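PDB 6IWD: HPV18 E7 from Human papillomavirus type 18, which probably drives quiescent host cells into the cell cycle to allow viral genome replication, and is represented here by its C-terminal zinc-binding part. Local coordinates for residues H9-M14 against A35-F40; I22-E27 against L44-P49. All blocks are in the same frame, centred on the assembly; numbering follows the deposited sequence.

Both contacts lie in the interior of this small zinc domain and are built on the same two-stranded antiparallel hairpin. Contact 1 sets strand 7-14 against helix 30-41, while contact 2 sets the neighbouring strand 21-28 against the chain that follows the helix and leads into the zinc site. Their centres are about 8 Å apart, and they meet where Phe-40 CZ packs on Phe-46 CE1 at 3.4 Å. Neither has a hydrogen bond between its own segments. Sulfur and aromatic groups dominate contact 1; contact 2 is aliphatic on aromatic, with a metal ligand at one end. Both also touch the second subunit.

Contact 1 (H9-M14 against A35-F40); sequences HTMLCM and AFQQLF
Met-11 and Phe-40 reach toward each other tip to tip, the methyl CE of Met-11 stopping 3.5 Å from Phe-40 CE1. The bends of the methionine at chi2 (-80°) and chi3 (-54°) place SD beside Gln-37, 3.9 Å from Gln-37 CG, and swing CE onto Phe-40. CG of Met-11 lies 3.9 Å from Phe-36 CE2. SD also makes an oblique Met-aromatic contact with Phe-36, 5.4 Å from the ring centroid. Two residues along the strand, Cys-13 meets the other rim of Phe-40, from the same side of the ring plane as Met-11 CE: its CB is 3.6 Å from Phe-40 CE2 and its SG 3.7 Å from the same atom, a sulfur-aromatic contact, again oblique.

Within the helix, Phe-40 CE1 rests over one face of Phe-36, offset toward the rim, so the strand packs on two rings already in contact. Gln-37 crosses Met-11 at about a right angle; its OE1 is hydrogen-bonded to Arg-34 and its NE2 to a side chain of another protein. Leu-33 extends the helix surface against Met-11. Backbone hydrogen bonds pair Met-11 with Leu-24 and Cys-13 with Ile-22, holding the strand to its neighbour 21-28. Segments 9-14 and 35-40 run nearly parallel, 3° apart, and this helix-on-hairpin packing forms part of the hydrophobic core of this E7 zinc-binding domain.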
ATOM      1  N   HIS B   9       3.321   8.885 -13.829  1.00 25.76           N
ATOM      2  CA  HIS B   9       4.118   9.519 -12.788  1.00 26.20           C
ATOM      3  C   HIS B   9       5.521   8.935 -12.807  1.00 31.93           C
ATOM      4  O   HIS B   9       5.716   7.771 -13.166  1.00 25.34           O
ATOM      5  CB  HIS B   9       3.504   9.317 -11.399  1.00 31.01           C
ATOM      6  CG  HIS B   9       2.030   9.557 -11.351  1.00 29.31           C
ATOM      7  ND1 HIS B   9       1.486  10.818 -11.232  1.00 33.37           N
ATOM      8  CD2 HIS B   9       0.983   8.697 -11.401  1.00 32.84           C
ATOM      9  CE1 HIS B   9       0.168  10.725 -11.221  1.00 31.95           C
ATOM     10  NE2 HIS B   9      -0.163   9.451 -11.322  1.00 34.10           N
ATOM     11  N   THR B  10       6.502   9.743 -12.418  1.00 25.76           N
ATOM     12  CA  THR B  10       7.872   9.267 -12.295  1.00 28.32           C
ATOM     13  C   THR B  10       8.286   9.292 -10.831  1.00 27.88           C
ATOM     14  O   THR B  10       8.086  10.295 -10.142  1.00 30.06           O
ATOM     15  CB  THR B  10       8.844  10.103 -13.133  1.00 32.67           C
ATOM     16  OG1 THR B  10       8.453  10.042 -14.507  1.00 34.67           O
ATOM     17  CG2 THR B  10      10.265   9.546 -13.009  1.00 34.44           C
ATOM     18  N   MET B  11       8.848   8.183 -10.362  1.00 24.82           N
ATOM     19  CA  MET B  11       9.371   8.064  -9.007  1.00 23.38           C
ATOM     20  C   MET B  11      10.890   7.996  -9.073  1.00 27.49           C
ATOM     21  O   MET B  11      11.445   7.065  -9.664  1.00 27.14           O
ATOM     22  CB  MET B  11       8.824   6.820  -8.312  1.00 28.68           C
ATOM     23  CG  MET B  11       7.325   6.825  -8.088  1.00 31.24           C
ATOM     24  SD  MET B  11       6.850   7.812  -6.657  1.00 33.25           S
ATOM     25  CE  MET B  11       7.865   7.068  -5.381  1.00 26.73           C
ATOM     26  N   LEU B  12      11.559   8.970  -8.460  1.00 21.39           N
ATOM     27  CA  LEU B  12      13.009   8.942  -8.299  1.00 23.72           C
ATOM     28  C   LEU B  12      13.359   8.380  -6.931  1.00 19.80           C
ATOM     29  O   LEU B  12      12.801   8.804  -5.917  1.00 20.71           O
ATOM     30  CB  LEU B  12      13.612  10.339  -8.455  1.00 28.21           C
ATOM     31  CG  LEU B  12      13.592  10.889  -9.881  1.00 34.90           C
ATOM     32  CD1 LEU B  12      13.522  12.412  -9.866  1.00 37.51           C
ATOM     33  CD2 LEU B  12      14.836  10.404 -10.617  1.00 42.20           C
ATOM     34  N   CYS B  13      14.261   7.408  -6.906  1.00 23.71           N
ATOM     35  CA  CYS B  13      14.703   6.831  -5.647  1.00 21.46           C
ATOM     36  C   CYS B  13      16.163   6.433  -5.801  1.00 25.99           C
ATOM     37  O   CYS B  13      16.757   6.586  -6.872  1.00 29.74           O
ATOM     38  CB  CYS B  13      13.817   5.646  -5.239  1.00 23.22           C
ATOM     39  SG  CYS B  13      13.705   4.274  -6.460  1.00 27.30           S
ATOM     40  N   MET B  14      16.737   5.922  -4.718  1.00 24.39           N
ATOM     41  CA  MET B  14      18.129   5.504  -4.677  1.00 28.39           C
ATOM     42  C   MET B  14      18.202   3.987  -4.532  1.00 27.79           C
ATOM     43  O   MET B  14      17.424   3.391  -3.781  1.00 24.72           O
ATOM     44  CB  MET B  14      18.857   6.186  -3.512  1.00 25.58           C
ATOM     45  CG  MET B  14      20.375   6.019  -3.506  1.00 36.73           C
ATOM     46  SD  MET B  14      21.179   6.567  -1.961  1.00 38.28           S
ATOM     47  CE  MET B  14      20.420   5.432  -0.789  1.00 33.98           C
ATOM     48  N   ALA B  35      -0.154   5.353  -2.100  1.00 14.14           N
ATOM     49  CA  ALA B  35       0.168   4.113  -1.401  1.00 12.11           C
ATOM     50  C   ALA B  35       1.578   3.638  -1.731  1.00 13.11           C
ATOM     51  O   ALA B  35       2.296   3.137  -0.856  1.00 13.76           O
ATOM     52  CB  ALA B  35      -0.865   3.041  -1.756  1.00 12.66           C
ATOM     53  N   PHE B  36       1.982   3.778  -2.997  1.00 12.66           N
ATOM     54  CA  PHE B  36       3.325   3.412  -3.437  1.00 12.78           C
ATOM     55  C   PHE B  36       4.381   4.313  -2.797  1.00 13.93           C
ATOM     56  O   PHE B  36       5.408   3.828  -2.304  1.00 13.32           O
ATOM     57  CB  PHE B  36       3.369   3.491  -4.968  1.00 14.89           C
ATOM     58  CG  PHE B  36       4.652   2.994  -5.601  1.00 17.18           C
ATOM     59  CD1 PHE B  36       5.320   1.885  -5.113  1.00 19.69           C
ATOM     60  CD2 PHE B  36       5.139   3.610  -6.747  1.00 21.68           C
ATOM     61  CE1 PHE B  36       6.498   1.434  -5.726  1.00 21.27           C
ATOM     62  CE2 PHE B  36       6.303   3.158  -7.366  1.00 21.87           C
ATOM     63  CZ  PHE B  36       6.976   2.071  -6.860  1.00 21.34           C
ATOM     64  N   GLN B  37       4.139   5.631  -2.790  1.00 14.42           N
ATOM     65  CA  GLN B  37       5.014   6.566  -2.075  1.00 13.64           C
ATOM     66  C   GLN B  37       5.183   6.155  -0.611  1.00 14.24           C
ATOM     67  O   GLN B  37       6.301   6.113  -0.089  1.00 14.88           O
ATOM     68  CB  GLN B  37       4.446   7.990  -2.191  1.00 14.49           C
ATOM     69  CG  GLN B  37       4.527   8.581  -3.596  1.00 13.98           C
ATOM     70  CD  GLN B  37       3.737   9.880  -3.747  1.00 18.48           C
ATOM     71  OE1 GLN B  37       2.765  10.127  -3.025  1.00 14.87           O
ATOM     72  NE2 GLN B  37       4.155  10.716  -4.699  1.00 16.91           N
ATOM     73  N   GLN B  38       4.077   5.807   0.057  1.00 12.85           N
ATOM     74  CA  GLN B  38       4.149   5.424   1.467  1.00 14.20           C
ATOM     75  C   GLN B  38       5.035   4.192   1.681  1.00 16.32           C
ATOM     76  O   GLN B  38       5.716   4.092   2.712  1.00 15.13           O
ATOM     77  CB  GLN B  38       2.729   5.188   2.007  1.00 12.17           C
ATOM     78  CG  GLN B  38       2.660   4.817   3.493  1.00 16.96           C
ATOM     79  CD  GLN B  38       3.277   5.884   4.396  1.00 17.58           C
ATOM     80  OE1 GLN B  38       2.937   7.054   4.302  1.00 16.39           O
ATOM     81  NE2 GLN B  38       4.191   5.476   5.267  1.00 15.56           N
ATOM     82  N   LEU B  39       5.072   3.269   0.712  1.00 14.12           N
ATOM     83  CA  LEU B  39       5.915   2.080   0.871  1.00 15.30           C
ATOM     84  C   LEU B  39       7.392   2.450   0.961  1.00 16.54           C
ATOM     85  O   LEU B  39       8.149   1.808   1.698  1.00 15.43           O
ATOM     86  CB  LEU B  39       5.670   1.094  -0.278  1.00 14.18           C
ATOM     87  CG  LEU B  39       4.265   0.491  -0.307  1.00 13.64           C
ATOM     88  CD1 LEU B  39       4.122  -0.606  -1.385  1.00 14.46           C
ATOM     89  CD2 LEU B  39       3.903  -0.053   1.065  1.00 15.93           C
ATOM     90  N   PHE B  40       7.825   3.485   0.219  1.00 16.33           N
ATOM     91  CA  PHE B  40       9.208   3.950   0.334  1.00 16.90           C
ATOM     92  C   PHE B  40       9.498   4.506   1.716  1.00 17.32           C
ATOM     93  O   PHE B  40      10.656   4.527   2.149  1.00 17.87           O
ATOM     94  CB  PHE B  40       9.511   5.033  -0.712  1.00 15.76           C
ATOM     95  CG  PHE B  40       9.678   4.510  -2.112  1.00 20.56           C
ATOM     96  CD1 PHE B  40       8.580   4.373  -2.952  1.00 20.07           C
ATOM     97  CD2 PHE B  40      10.933   4.174  -2.597  1.00 21.94           C
ATOM     98  CE1 PHE B  40       8.731   3.894  -4.250  1.00 22.06           C
ATOM     99  CE2 PHE B  40      11.088   3.697  -3.893  1.00 19.97           C
ATOM    100  CZ  PHE B  40       9.994   3.557  -4.713  1.00 22.54           C
TER

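Contact 2 (I22-E27 against L44-P49). With ZN (zinc ion), chain F.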
ATOM      1  N   ILE B  22      17.540   5.700  -9.288  1.00 29.95           N
ATOM      2  CA  ILE B  22      16.646   4.842 -10.053  1.00 28.10           C
ATOM      3  C   ILE B  22      15.435   5.665 -10.453  1.00 25.02           C
ATOM      4  O   ILE B  22      14.836   6.341  -9.611  1.00 26.65           O
ATOM      5  CB  ILE B  22      16.217   3.602  -9.248  1.00 26.64           C
ATOM      6  CG1 ILE B  22      17.433   2.749  -8.896  1.00 27.01           C
ATOM      7  CG2 ILE B  22      15.165   2.804 -10.013  1.00 25.74           C
ATOM      8  CD1 ILE B  22      17.109   1.608  -7.951  1.00 29.66           C
ATOM      9  N   GLU B  23      15.078   5.603 -11.727  1.00 25.56           N
ATOM     10  CA  GLU B  23      13.900   6.274 -12.261  1.00 30.62           C
ATOM     11  C   GLU B  23      12.852   5.206 -12.570  1.00 29.69           C
ATOM     12  O   GLU B  23      13.049   4.382 -13.467  1.00 32.92           O
ATOM     13  CB  GLU B  23      14.268   7.072 -13.506  1.00 35.56           C
ATOM     14  CG  GLU B  23      13.676   8.466 -13.569  1.00 46.33           C
ATOM     15  CD  GLU B  23      14.449   9.379 -14.513  1.00 53.68           C
ATOM     16  OE1 GLU B  23      15.681   9.538 -14.326  1.00 51.32           O
ATOM     17  OE2 GLU B  23      13.823   9.928 -15.450  1.00 58.24           O
ATOM     18  N   LEU B  24      11.753   5.211 -11.820  1.00 25.78           N
ATOM     19  CA  LEU B  24      10.625   4.317 -12.064  1.00 26.72           C
ATOM     20  C   LEU B  24       9.482   5.121 -12.661  1.00 26.08           C
ATOM     21  O   LEU B  24       9.138   6.192 -12.152  1.00 27.35           O
ATOM     22  CB  LEU B  24      10.157   3.639 -10.778  1.00 23.01           C
ATOM     23  CG  LEU B  24      11.184   2.856  -9.979  1.00 24.94           C
ATOM     24  CD1 LEU B  24      10.568   2.421  -8.674  1.00 22.86           C
ATOM     25  CD2 LEU B  24      11.661   1.659 -10.782  1.00 25.11           C
ATOM     26  N   VAL B  25       8.906   4.612 -13.742  1.00 23.25           N
ATOM     27  CA  VAL B  25       7.805   5.270 -14.429  1.00 20.72           C
ATOM     28  C   VAL B  25       6.585   4.371 -14.303  1.00 24.74           C
ATOM     29  O   VAL B  25       6.613   3.211 -14.735  1.00 26.10           O
ATOM     30  CB  VAL B  25       8.150   5.559 -15.897  1.00 29.03           C
ATOM     31  CG1 VAL B  25       6.978   6.229 -16.598  1.00 29.37           C
ATOM     32  CG2 VAL B  25       9.407   6.426 -15.967  1.00 31.68           C
ATOM     33  N   VAL B  26       5.530   4.891 -13.688  1.00 20.51           N
ATOM     34  CA  VAL B  26       4.315   4.125 -13.467  1.00 22.54           C
ATOM     35  C   VAL B  26       3.125   4.863 -14.072  1.00 25.56           C
ATOM     36  O   VAL B  26       3.164   6.068 -14.334  1.00 24.51           O
ATOM     37  CB  VAL B  26       4.070   3.851 -11.964  1.00 23.22           C
ATOM     38  CG1 VAL B  26       5.165   2.952 -11.404  1.00 22.64           C
ATOM     39  CG2 VAL B  26       4.002   5.155 -11.182  1.00 25.08           C
ATOM     40  N   GLU B  27       2.052   4.113 -14.288  1.00 19.84           N
ATOM     41  CA  GLU B  27       0.731   4.677 -14.518  1.00 22.95           C
ATOM     42  C   GLU B  27      -0.187   4.111 -13.452  1.00 26.84           C
ATOM     43  O   GLU B  27      -0.164   2.901 -13.194  1.00 22.24           O
ATOM     44  CB  GLU B  27       0.207   4.356 -15.918  1.00 28.43           C
ATOM     45  CG  GLU B  27       1.065   4.947 -17.007  1.00 33.60           C
ATOM     46  CD  GLU B  27       0.371   4.959 -18.353  1.00 41.55           C
ATOM     47  OE1 GLU B  27      -0.663   4.268 -18.500  1.00 43.63           O
ATOM     48  OE2 GLU B  27       0.860   5.667 -19.263  1.00 42.34           O
ATOM     49  N   LEU B  44      10.213  -0.425   1.801  1.00 22.20           N
ATOM     50  CA  LEU B  44      10.406  -0.837   0.412  1.00 21.61           C
ATOM     51  C   LEU B  44      11.542  -0.041  -0.223  1.00 23.08           C
ATOM     52  O   LEU B  44      11.526   1.192  -0.215  1.00 20.10           O
ATOM     53  CB  LEU B  44       9.119  -0.649  -0.383  1.00 22.22           C
ATOM     54  CG  LEU B  44       9.140  -1.025  -1.873  1.00 21.07           C
ATOM     55  CD1 LEU B  44       9.208  -2.537  -2.000  1.00 22.03           C
ATOM     56  CD2 LEU B  44       7.915  -0.485  -2.635  1.00 22.74           C
ATOM     57  N   SER B  45      12.526  -0.755  -0.773  1.00 20.20           N
ATOM     58  CA  SER B  45      13.662  -0.184  -1.479  1.00 21.69           C
ATOM     59  C   SER B  45      13.873  -0.947  -2.776  1.00 25.24           C
ATOM     60  O   SER B  45      13.605  -2.146  -2.847  1.00 25.17           O
ATOM     61  CB  SER B  45      14.961  -0.256  -0.644  1.00 26.82           C
ATOM     62  OG  SER B  45      14.882   0.530   0.535  1.00 30.81           O
ATOM     63  N   PHE B  46      14.377  -0.256  -3.792  1.00 21.19           N
ATOM     64  CA  PHE B  46      14.678  -0.879  -5.071  1.00 20.88           C
ATOM     65  C   PHE B  46      16.176  -1.099  -5.243  1.00 25.97           C
ATOM     66  O   PHE B  46      17.003  -0.354  -4.710  1.00 26.78           O
ATOM     67  CB  PHE B  46      14.136  -0.039  -6.226  1.00 24.14           C
ATOM     68  CG  PHE B  46      12.666  -0.189  -6.412  1.00 23.50           C
ATOM     69  CD1 PHE B  46      11.782   0.479  -5.575  1.00 18.92           C
ATOM     70  CD2 PHE B  46      12.161  -1.039  -7.390  1.00 22.75           C
ATOM     71  CE1 PHE B  46      10.410   0.318  -5.724  1.00 22.61           C
ATOM     72  CE2 PHE B  46      10.798  -1.196  -7.555  1.00 22.23           C
ATOM     73  CZ  PHE B  46       9.915  -0.516  -6.722  1.00 21.96           C
ATOM     74  N   VAL B  47      16.510  -2.160  -5.976  1.00 25.92           N
ATOM     75  CA  VAL B  47      17.880  -2.517  -6.318  1.00 28.34           C
ATOM     76  C   VAL B  47      18.083  -2.215  -7.797  1.00 31.79           C
ATOM     77  O   VAL B  47      17.283  -2.650  -8.635  1.00 30.08           O
ATOM     78  CB  VAL B  47      18.163  -4.000  -6.018  1.00 27.96           C
ATOM     79  CG1 VAL B  47      19.613  -4.327  -6.297  1.00 33.62           C
ATOM     80  CG2 VAL B  47      17.793  -4.339  -4.572  1.00 25.07           C
ATOM     81  N   CYS B  48      19.142  -1.469  -8.117  1.00 32.47           N
ATOM     82  CA  CYS B  48      19.394  -1.104  -9.502  1.00 33.45           C
ATOM     83  C   CYS B  48      19.738  -2.354 -10.311  1.00 37.12           C
ATOM     84  O   CYS B  48      20.024  -3.409  -9.743  1.00 40.28           O
ATOM     85  CB  CYS B  48      20.505  -0.049  -9.593  1.00 35.04           C
ATOM     86  SG  CYS B  48      22.210  -0.592  -9.270  1.00 43.06           S
ATOM     87  N   PRO B  49      19.658  -2.280 -11.645  1.00 41.50           N
ATOM     88  CA  PRO B  49      19.917  -3.493 -12.439  1.00 42.28           C
ATOM     89  C   PRO B  49      21.309  -4.055 -12.238  1.00 45.79           C
ATOM     90  O   PRO B  49      21.474  -5.280 -12.178  1.00 45.57           O
ATOM     91  CB  PRO B  49      19.692  -3.018 -13.878  1.00 43.32           C
ATOM     92  CG  PRO B  49      18.714  -1.901 -13.741  1.00 46.71           C
ATOM     93  CD  PRO B  49      19.119  -1.191 -12.478  1.00 41.62           C
TER
HETATM   94 ZN    ZN F 201      22.929  -0.426  -7.244  1.00 41.35          ZN
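Ile-22 has CG1 anti to its carbonyl carbon (chi1 -62°) and CD1 extended beyond it (chi2 172°), which carries that methyl to the backbone of 46-48. Leu-24 likewise has CG anti to the carbonyl carbon, and chi2 of 173° carries CD1 on over a face of the Phe-46 ring. This is a well-centred CH-pi contact: the methyl carbon is 3.6 Å from the ring centroid and close to the ring normal, and all six ring carbons lie within about 4 Å of it.

The Ile-22 methyl works differently, filling the angle where the chain passes from Phe-46 to Cys-48. Its CD1 is 3.8 Å from Phe-46 CB, 3.7 Å from Cys-48 N and 4.1 Å from Cys-48 CB. The isoleucine thus packs against the non-metal part of a zinc ligand, while Cys-48 SG binds the zinc ion at 2.2 Å.

Cys-15, Cys-18 and Cys-51 complete the four-cysteine site, made of two CxxC pairs: one lies beyond the end of strand 7-14, and the other pairs Cys-48, just before helix 49-52, with Cys-51 within it. Cys-48 stands at the N-cap of that helix, and its sulfur also accepts a hydrogen bond from a backbone N just past the segment, so one thiolate grips both metal and helix start; this would be expected to stabilise its negative charge.

Phe-36 of helix 30-41 touches both Leu-24 and Phe-46, joining the hairpin and the zinc-site chain from the helix side. Phe-46 also packs on Val-26 of the second subunit, where Ser-45 and Phe-46 pair antiparallel with a strand of that chain and carry the sheet across the dimer interface.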